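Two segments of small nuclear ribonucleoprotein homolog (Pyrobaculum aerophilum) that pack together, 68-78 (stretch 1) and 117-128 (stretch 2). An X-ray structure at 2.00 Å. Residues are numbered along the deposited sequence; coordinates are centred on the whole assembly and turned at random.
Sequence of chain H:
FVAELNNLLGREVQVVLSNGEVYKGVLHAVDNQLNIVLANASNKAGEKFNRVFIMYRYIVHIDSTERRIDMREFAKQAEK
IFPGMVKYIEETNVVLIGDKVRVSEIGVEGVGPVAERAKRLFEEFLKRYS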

ATOM      1  N   ARG H  68     -33.661   4.561 -17.546  1.00 29.71           N
ATOM      2  CA  ARG H  68     -34.504   3.367 -17.445  1.00 29.63           C
ATOM      3  C   ARG H  68     -35.761   3.550 -18.353  1.00 29.71           C
ATOM      4  O   ARG H  68     -36.161   4.650 -18.640  1.00 25.88           O
ATOM      5  CB  ARG H  68     -35.003   3.158 -16.005  1.00 29.20           C
ATOM      6  CG  ARG H  68     -33.968   2.612 -14.984  1.00 29.61           C
ATOM      7  CD  ARG H  68     -33.298   1.331 -15.462  1.00 28.73           C
ATOM      8  NE  ARG H  68     -32.441   0.739 -14.430  1.00 30.85           N
ATOM      9  CZ  ARG H  68     -31.831  -0.449 -14.554  1.00 29.63           C
ATOM     10  NH1 ARG H  68     -31.972  -1.183 -15.670  1.00 27.89           N
ATOM     11  NH2 ARG H  68     -31.127  -0.935 -13.542  1.00 23.29           N
ATOM     12  N   ILE H  69     -36.349   2.443 -18.782  1.00 29.84           N
ATOM     13  CA  ILE H  69     -37.556   2.462 -19.610  1.00 30.32           C
ATOM     14  C   ILE H  69     -38.762   3.152 -18.951  1.00 29.27           C
ATOM     15  O   ILE H  69     -39.095   2.881 -17.785  1.00 28.60           O
ATOM     16  CB  ILE H  69     -37.962   0.989 -19.952  1.00 30.27           C
ATOM     17  CG1 ILE H  69     -36.966   0.433 -20.996  1.00 32.28           C
ATOM     18  CG2 ILE H  69     -39.379   0.919 -20.517  1.00 32.62           C
ATOM     19  CD1 ILE H  69     -37.062  -1.104 -21.183  1.00 34.92           C
ATOM     20  N   ASP H  70     -39.424   4.024 -19.713  1.00 31.24           N
ATOM     21  CA  ASP H  70     -40.655   4.690 -19.273  1.00 31.28           C
ATOM     22  C   ASP H  70     -41.716   3.549 -19.249  1.00 31.09           C
ATOM     23  O   ASP H  70     -42.153   3.062 -20.307  1.00 29.02           O
ATOM     24  CB  ASP H  70     -41.058   5.756 -20.300  1.00 33.27           C
ATOM     25  CG  ASP H  70     -42.389   6.458 -19.939  1.00 35.81           C
ATOM     26  OD1 ASP H  70     -43.138   5.992 -19.043  1.00 36.57           O
ATOM     27  OD2 ASP H  70     -42.684   7.496 -20.564  1.00 39.74           O
HETATM   28  N   MSE H  71     -42.144   3.131 -18.063  1.00 30.13           N
HETATM   29  CA  MSE H  71     -43.066   2.020 -17.988  1.00 31.24           C
HETATM   30  C   MSE H  71     -44.465   2.313 -18.510  1.00 32.45           C
HETATM   31  O   MSE H  71     -45.143   1.396 -18.971  1.00 31.44           O
HETATM   32  CB  MSE H  71     -43.147   1.467 -16.557  1.00 31.02           C
HETATM   33  CG  MSE H  71     -41.810   0.922 -16.085  1.00 32.30           C
HETATM   34 SE   MSE H  71     -41.028  -0.328 -17.337  0.73 29.44          SE
HETATM   35  CE  MSE H  71     -42.138  -1.813 -16.915  1.00 24.54           C
ATOM     36  N   ARG H  72     -44.897   3.567 -18.410  1.00 32.97           N
ATOM     37  CA  ARG H  72     -46.218   3.950 -18.923  1.00 34.63           C
ATOM     38  C   ARG H  72     -46.163   3.814 -20.428  1.00 32.06           C
ATOM     39  O   ARG H  72     -47.092   3.335 -21.027  1.00 32.93           O
ATOM     40  CB  ARG H  72     -46.589   5.397 -18.533  1.00 35.11           C
ATOM     41  CG  ARG H  72     -47.089   5.538 -17.106  1.00 38.06           C
ATOM     42  CD  ARG H  72     -47.774   6.893 -16.908  1.00 43.81           C
ATOM     43  NE  ARG H  72     -47.148   7.663 -15.835  1.00 49.16           N
ATOM     44  CZ  ARG H  72     -47.568   7.647 -14.581  1.00 52.20           C
ATOM     45  NH1 ARG H  72     -48.625   6.915 -14.254  1.00 54.50           N
ATOM     46  NH2 ARG H  72     -46.911   8.327 -13.647  1.00 54.53           N
ATOM     47  N   GLU H  73     -45.064   4.228 -21.045  1.00 31.10           N
ATOM     48  CA  GLU H  73     -44.951   4.081 -22.488  1.00 30.15           C
ATOM     49  C   GLU H  73     -44.872   2.573 -22.814  1.00 29.61           C
ATOM     50  O   GLU H  73     -45.479   2.105 -23.773  1.00 30.46           O
ATOM     51  CB  GLU H  73     -43.721   4.808 -22.992  1.00 31.37           C
ATOM     52  CG  GLU H  73     -43.515   4.660 -24.492  1.00 37.18           C
ATOM     53  CD  GLU H  73     -44.637   5.343 -25.305  1.00 39.03           C
ATOM     54  OE1 GLU H  73     -45.029   6.493 -24.974  1.00 41.44           O
ATOM     55  OE2 GLU H  73     -45.108   4.733 -26.275  1.00 38.96           O
ATOM     56  N   PHE H  74     -44.131   1.802 -22.016  1.00 26.80           N
ATOM     57  CA  PHE H  74     -44.065   0.371 -22.235  1.00 25.64           C
ATOM     58  C   PHE H  74     -45.482  -0.245 -22.211  1.00 24.87           C
ATOM     59  O   PHE H  74     -45.805  -1.125 -23.002  1.00 24.09           O
ATOM     60  CB  PHE H  74     -43.218  -0.341 -21.143  1.00 24.26           C
ATOM     61  CG  PHE H  74     -43.091  -1.872 -21.342  1.00 22.37           C
ATOM     62  CD1 PHE H  74     -42.079  -2.398 -22.110  1.00 22.69           C
ATOM     63  CD2 PHE H  74     -43.996  -2.750 -20.763  1.00 22.43           C
ATOM     64  CE1 PHE H  74     -41.942  -3.797 -22.324  1.00 21.81           C
ATOM     65  CE2 PHE H  74     -43.878  -4.151 -20.953  1.00 24.52           C
ATOM     66  CZ  PHE H  74     -42.836  -4.666 -21.747  1.00 23.05           C
ATOM     67  N   ALA H  75     -46.285   0.171 -21.247  1.00 26.20           N
ATOM     68  CA  ALA H  75     -47.634  -0.353 -21.099  1.00 27.87           C
ATOM     69  C   ALA H  75     -48.447   0.025 -22.367  1.00 30.16           C
ATOM     70  O   ALA H  75     -49.152  -0.815 -22.949  1.00 28.43           O
ATOM     71  CB  ALA H  75     -48.259   0.213 -19.858  1.00 25.48           C
ATOM     72  N   LYS H  76     -48.302   1.271 -22.799  1.00 31.46           N
ATOM     73  CA  LYS H  76     -48.980   1.730 -23.993  1.00 33.50           C
ATOM     74  C   LYS H  76     -48.649   0.819 -25.171  1.00 32.57           C
ATOM     75  O   LYS H  76     -49.520   0.318 -25.862  1.00 31.87           O
ATOM     76  CB  LYS H  76     -48.554   3.174 -24.304  1.00 36.29           C
ATOM     77  CG  LYS H  76     -49.234   3.808 -25.533  1.00 41.34           C
ATOM     78  CD  LYS H  76     -48.842   5.286 -25.675  1.00 43.66           C
ATOM     79  CE  LYS H  76     -49.520   5.948 -26.878  1.00 45.60           C
ATOM     80  NZ  LYS H  76     -49.178   7.397 -26.959  1.00 47.53           N
ATOM     81  N   GLN H  77     -47.377   0.575 -25.397  1.00 31.43           N
ATOM     82  CA  GLN H  77     -47.006  -0.253 -26.524  1.00 31.71           C
ATOM     83  C   GLN H  77     -47.370  -1.723 -26.301  1.00 30.80           C
ATOM     84  O   GLN H  77     -47.699  -2.455 -27.246  1.00 29.53           O
ATOM     85  CB  GLN H  77     -45.510  -0.077 -26.803  1.00 33.57           C
ATOM     86  CG  GLN H  77     -45.174   1.299 -27.382  1.00 38.05           C
ATOM     87  CD  GLN H  77     -43.748   1.377 -27.911  1.00 41.68           C
ATOM     88  OE1 GLN H  77     -43.159   0.355 -28.305  1.00 44.10           O
ATOM     89  NE2 GLN H  77     -43.186   2.593 -27.954  1.00 43.35           N
ATOM     90  N   ALA H  78     -47.334  -2.177 -25.057  1.00 28.30           N
ATOM     91  CA  ALA H  78     -47.711  -3.559 -24.834  1.00 29.50           C
ATOM     92  C   ALA H  78     -49.224  -3.766 -25.116  1.00 29.74           C
ATOM     93  O   ALA H  78     -49.650  -4.867 -25.425  1.00 28.63           O
ATOM     94  CB  ALA H  78     -47.391  -3.972 -23.424  1.00 27.51           C
ATOM     95  N   ARG H 117     -42.575 -12.636 -25.553  1.00 27.92           N
ATOM     96  CA  ARG H 117     -42.880 -11.448 -26.362  1.00 27.62           C
ATOM     97  C   ARG H 117     -42.608 -10.120 -25.609  1.00 27.43           C
ATOM     98  O   ARG H 117     -42.106  -9.146 -26.192  1.00 27.95           O
ATOM     99  CB  ARG H 117     -44.339 -11.479 -26.834  1.00 28.50           C
ATOM    100  CG  ARG H 117     -44.733 -10.279 -27.704  1.00 27.34           C
ATOM    101  CD  ARG H 117     -43.825 -10.247 -28.934  1.00 30.38           C
ATOM    102  NE  ARG H 117     -44.407  -9.448 -29.985  1.00 32.28           N
ATOM    103  CZ  ARG H 117     -44.064  -8.195 -30.245  1.00 40.56           C
ATOM    104  NH1 ARG H 117     -43.117  -7.583 -29.515  1.00 41.30           N
ATOM    105  NH2 ARG H 117     -44.656  -7.554 -31.254  1.00 42.74           N
ATOM    106  N   ALA H 118     -42.941 -10.080 -24.328  1.00 26.53           N
ATOM    107  CA  ALA H 118     -42.730  -8.874 -23.542  1.00 26.98           C
ATOM    108  C   ALA H 118     -41.206  -8.613 -23.460  1.00 26.30           C
ATOM    109  O   ALA H 118     -40.756  -7.470 -23.513  1.00 28.06           O
ATOM    110  CB  ALA H 118     -43.371  -9.041 -22.112  1.00 25.90           C
ATOM    111  N   LYS H 119     -40.416  -9.671 -23.378  1.00 27.13           N
ATOM    112  CA  LYS H 119     -38.957  -9.524 -23.329  1.00 27.41           C
ATOM    113  C   LYS H 119     -38.470  -8.874 -24.619  1.00 26.91           C
ATOM    114  O   LYS H 119     -37.609  -7.992 -24.597  1.00 26.04           O
ATOM    115  CB  LYS H 119     -38.299 -10.888 -23.123  1.00 30.21           C
ATOM    116  CG  LYS H 119     -38.289 -11.349 -21.659  1.00 29.84           C
ATOM    117  CD  LYS H 119     -37.716 -12.729 -21.544  1.00 31.67           C
ATOM    118  CE  LYS H 119     -37.791 -13.233 -20.112  1.00 34.14           C
ATOM    119  NZ  LYS H 119     -37.441 -14.687 -20.073  1.00 35.41           N
ATOM    120  N   ARG H 120     -39.038  -9.267 -25.755  1.00 27.56           N
ATOM    121  CA  ARG H 120     -38.631  -8.632 -27.008  1.00 26.42           C
ATOM    122  C   ARG H 120     -39.083  -7.178 -27.060  1.00 25.56           C
ATOM    123  O   ARG H 120     -38.360  -6.339 -27.593  1.00 24.38           O
ATOM    124  CB  ARG H 120     -39.164  -9.369 -28.236  1.00 29.10           C
ATOM    125  CG  ARG H 120     -38.290 -10.477 -28.716  1.00 33.43           C
ATOM    126  CD  ARG H 120     -38.501 -11.699 -27.902  1.00 38.41           C
ATOM    127  NE  ARG H 120     -37.895 -12.924 -28.449  1.00 38.37           N
ATOM    128  CZ  ARG H 120     -37.786 -14.032 -27.724  1.00 38.39           C
ATOM    129  NH1 ARG H 120     -38.240 -14.004 -26.465  1.00 37.60           N
ATOM    130  NH2 ARG H 120     -37.238 -15.140 -28.226  1.00 34.91           N
ATOM    131  N   LEU H 121     -40.245  -6.839 -26.506  1.00 24.97           N
ATOM    132  CA  LEU H 121     -40.658  -5.407 -26.548  1.00 24.27           C
ATOM    133  C   LEU H 121     -39.694  -4.583 -25.666  1.00 24.56           C
ATOM    134  O   LEU H 121     -39.293  -3.475 -26.007  1.00 23.46           O
ATOM    135  CB  LEU H 121     -42.037  -5.222 -25.963  1.00 25.42           C
ATOM    136  CG  LEU H 121     -43.043  -4.216 -26.522  1.00 30.70           C
ATOM    137  CD1 LEU H 121     -43.870  -3.683 -25.346  1.00 29.26           C
ATOM    138  CD2 LEU H 121     -42.409  -3.111 -27.325  1.00 28.90           C
ATOM    139  N   PHE H 122     -39.365  -5.154 -24.512  1.00 24.61           N
ATOM    140  CA  PHE H 122     -38.452  -4.544 -23.540  1.00 25.65           C
ATOM    141  C   PHE H 122     -37.127  -4.220 -24.213  1.00 24.18           C
ATOM    142  O   PHE H 122     -36.611  -3.089 -24.130  1.00 23.77           O
ATOM    143  CB  PHE H 122     -38.221  -5.526 -22.364  1.00 24.40           C
ATOM    144  CG  PHE H 122     -37.616  -4.868 -21.143  1.00 27.19           C
ATOM    145  CD1 PHE H 122     -38.426  -4.464 -20.090  1.00 28.51           C
ATOM    146  CD2 PHE H 122     -36.246  -4.700 -21.032  1.00 26.60           C
ATOM    147  CE1 PHE H 122     -37.869  -3.906 -18.920  1.00 28.10           C
ATOM    148  CE2 PHE H 122     -35.678  -4.149 -19.887  1.00 28.82           C
ATOM    149  CZ  PHE H 122     -36.491  -3.753 -18.826  1.00 29.31           C
ATOM    150  N   GLU H 123     -36.594  -5.220 -24.915  1.00 25.09           N
ATOM    151  CA  GLU H 123     -35.330  -5.059 -25.642  1.00 25.09           C
ATOM    152  C   GLU H 123     -35.452  -4.061 -26.765  1.00 26.13           C
ATOM    153  O   GLU H 123     -34.494  -3.374 -27.092  1.00 25.94           O
ATOM    154  CB  GLU H 123     -34.846  -6.408 -26.176  1.00 26.46           C
ATOM    155  CG  GLU H 123     -34.341  -7.316 -25.068  1.00 24.96           C
ATOM    156  CD  GLU H 123     -34.538  -8.791 -25.412  1.00 27.55           C
ATOM    157  OE1 GLU H 123     -34.637  -9.117 -26.628  1.00 28.54           O
ATOM    158  OE2 GLU H 123     -34.588  -9.620 -24.472  1.00 26.03           O
ATOM    159  N   GLU H 124     -36.635  -3.920 -27.338  1.00 27.38           N
ATOM    160  CA  GLU H 124     -36.771  -2.945 -28.407  1.00 30.43           C
ATOM    161  C   GLU H 124     -36.600  -1.536 -27.805  1.00 30.74           C
ATOM    162  O   GLU H 124     -35.967  -0.653 -28.420  1.00 31.29           O
ATOM    163  CB  GLU H 124     -38.111  -3.139 -29.109  1.00 32.19           C
ATOM    164  CG  GLU H 124     -38.026  -2.957 -30.596  1.00 39.79           C
ATOM    165  CD  GLU H 124     -36.814  -3.638 -31.226  1.00 43.43           C
ATOM    166  OE1 GLU H 124     -36.664  -4.887 -31.126  1.00 45.33           O
ATOM    167  OE2 GLU H 124     -36.007  -2.905 -31.842  1.00 46.81           O
ATOM    168  N   PHE H 125     -37.123  -1.322 -26.601  1.00 29.87           N
ATOM    169  CA  PHE H 125     -36.912  -0.023 -25.923  1.00 29.93           C
ATOM    170  C   PHE H 125     -35.414   0.159 -25.620  1.00 31.64           C
ATOM    171  O   PHE H 125     -34.865   1.241 -25.844  1.00 33.69           O
ATOM    172  CB  PHE H 125     -37.658   0.083 -24.576  1.00 28.24           C
ATOM    173  CG  PHE H 125     -39.110   0.417 -24.696  1.00 25.70           C
ATOM    174  CD1 PHE H 125     -40.033  -0.538 -25.061  1.00 25.36           C
ATOM    175  CD2 PHE H 125     -39.561   1.713 -24.430  1.00 27.37           C
ATOM    176  CE1 PHE H 125     -41.421  -0.207 -25.165  1.00 23.99           C
ATOM    177  CE2 PHE H 125     -40.924   2.049 -24.524  1.00 24.26           C
ATOM    178  CZ  PHE H 125     -41.852   1.076 -24.894  1.00 25.66           C
ATOM    179  N   LEU H 126     -34.747  -0.877 -25.108  1.00 31.13           N
ATOM    180  CA  LEU H 126     -33.315  -0.762 -24.795  1.00 32.31           C
ATOM    181  C   LEU H 126     -32.466  -0.478 -26.024  1.00 34.99           C
ATOM    182  O   LEU H 126     -31.412   0.124 -25.914  1.00 35.72           O
ATOM    183  CB  LEU H 126     -32.776  -2.037 -24.130  1.00 28.41           C
ATOM    184  CG  LEU H 126     -33.502  -2.482 -22.862  1.00 27.08           C
ATOM    185  CD1 LEU H 126     -32.808  -3.708 -22.298  1.00 24.10           C
ATOM    186  CD2 LEU H 126     -33.521  -1.360 -21.857  1.00 26.19           C
ATOM    187  N   LYS H 127     -32.896  -0.934 -27.199  1.00 37.96           N
ATOM    188  CA  LYS H 127     -32.131  -0.677 -28.398  1.00 40.68           C
ATOM    189  C   LYS H 127     -32.317   0.758 -28.926  1.00 45.48           C
ATOM    190  O   LYS H 127     -31.471   1.236 -29.689  1.00 47.36           O
ATOM    191  CB  LYS H 127     -32.479  -1.693 -29.485  1.00 38.91           C
ATOM    192  CG  LYS H 127     -32.011  -3.093 -29.182  1.00 36.72           C
ATOM    193  CD  LYS H 127     -32.135  -4.040 -30.390  1.00 38.44           C
ATOM    194  CE  LYS H 127     -33.545  -4.410 -30.750  1.00 38.45           C
ATOM    195  NZ  LYS H 127     -33.623  -5.220 -32.021  1.00 35.60           N
ATOM    196  N   ARG H 128     -33.385   1.451 -28.517  1.00 49.02           N
ATOM    197  CA  ARG H 128     -33.651   2.822 -28.989  1.00 52.42           C
ATOM    198  C   ARG H 128     -32.632   3.812 -28.439  1.00 54.37           C
ATOM    199  O   ARG H 128     -31.938   4.461 -29.272  1.00 54.57           O
ATOM    200  CB  ARG H 128     -35.068   3.286 -28.595  1.00 54.27           C
ATOM    201  CG  ARG H 128     -36.193   2.383 -29.147  1.00 56.55           C
ATOM    202  CD  ARG H 128     -37.651   2.766 -28.691  1.00 57.40           C
ATOM    203  NE  ARG H 128     -38.569   1.687 -29.079  1.00 59.49           N
ATOM    204  CZ  ARG H 128     -39.875   1.628 -28.827  1.00 59.15           C
ATOM    205  NH1 ARG H 128     -40.482   2.608 -28.171  1.00 59.38           N
ATOM    206  NH2 ARG H 128     -40.560   0.551 -29.213  1.00 58.01           N
TER

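The centre of this contact is the ring of Phe-74, which enters the second helix as a knob into a hole lined by Ala-118, Leu-121, Phe-122 and Phe-125. Its CA-to-CB bond points sideways, but a t rotamer (chi1 -179°) brings the ring nearer to the opposing helix. The helix axes approach to 10.9 Å, and the Phe-74 ring occupies part of the space between the two backbones. The ring is bounded differently on its different sides. Leu-121 CD1 lies over one face, 3.9 Å from the centroid of the Phe-74 ring and 24° off the ring normal, a CH-pi contact; the closest atoms are Phe-74 CE1 and Leu-121 CD1, 3.6 Å apart. Near the ring plane the edge meets backbone, with Phe-74 CE1 3.6 Å from Phe-122 N and Phe-74 CZ 3.9 Å from Ala-118 O. These two polar atoms are already paired with each other in the helical hydrogen bond from Phe-122 N to Ala-118 O (2.9 Å), so the ring packs against a satisfied stretch of backbone.

Phe-125 borders the same knob. Its ring centroid is 5.7 Å from that of Phe-74 and the planes meet at 44°, an oblique arrangement that is neither a stack nor an edge-to-face pair. Contact is nevertheless close: Phe-74 CA approaches Phe-125 CZ to 3.5 Å, and Phe-74 CD1 lies 3.8 Å from Phe-125 CE1. Ala-78, one helical turn on from Phe-74, adds a smaller contact, its CB 4.0 Å from Leu-121 CD1.

Before the first helix begins, Ile-69 points toward the second and forms another apolar cluster. Its CD1 sits 3.4 Å from the centroid of the Phe-122 ring and only 5° off the normal, so the methyl is almost exactly centred over the face. The same atom, Ile-69 CD1, is 3.6 Å from both Phe-125 CB and Leu-126 CD2, which places one methyl group against three side chains. Asp-70 follows as the N-cap of the first helix; its OD1 accepts weak hydrogen bonds from Arg-72 N (3.1 Å) and Glu-73 N (3.3 Å).

Toward the polar edge, Phe-125 meets the aliphatic part of Glu-73, with Glu-73 CG 3.7 Å from Phe-125 CE2 and near the ring plane. Gln-77 joins apolar and polar contacts: its CD lies 3.6 Å from Phe-125 CZ, while its OE1 accepts a hydrogen bond from Arg-128 NH2 at 2.8 Å with an N-H...acceptor angle of 166°. This nearly linear bond is the sole hydrogen bond between the stretches. Beside it, Gln-77 NE2 and Arg-128 NH1 are 2.7 Å apart, but both are donors, so their proximity is not a second bond. Gln-77 NE2 instead donates weakly to Glu-73 OE2 at 3.3 Å, linking two side chains of the first helix. Altogether the stretches bury 555 Å², with apolar packing at the centre and one hydrogen bond at the edge.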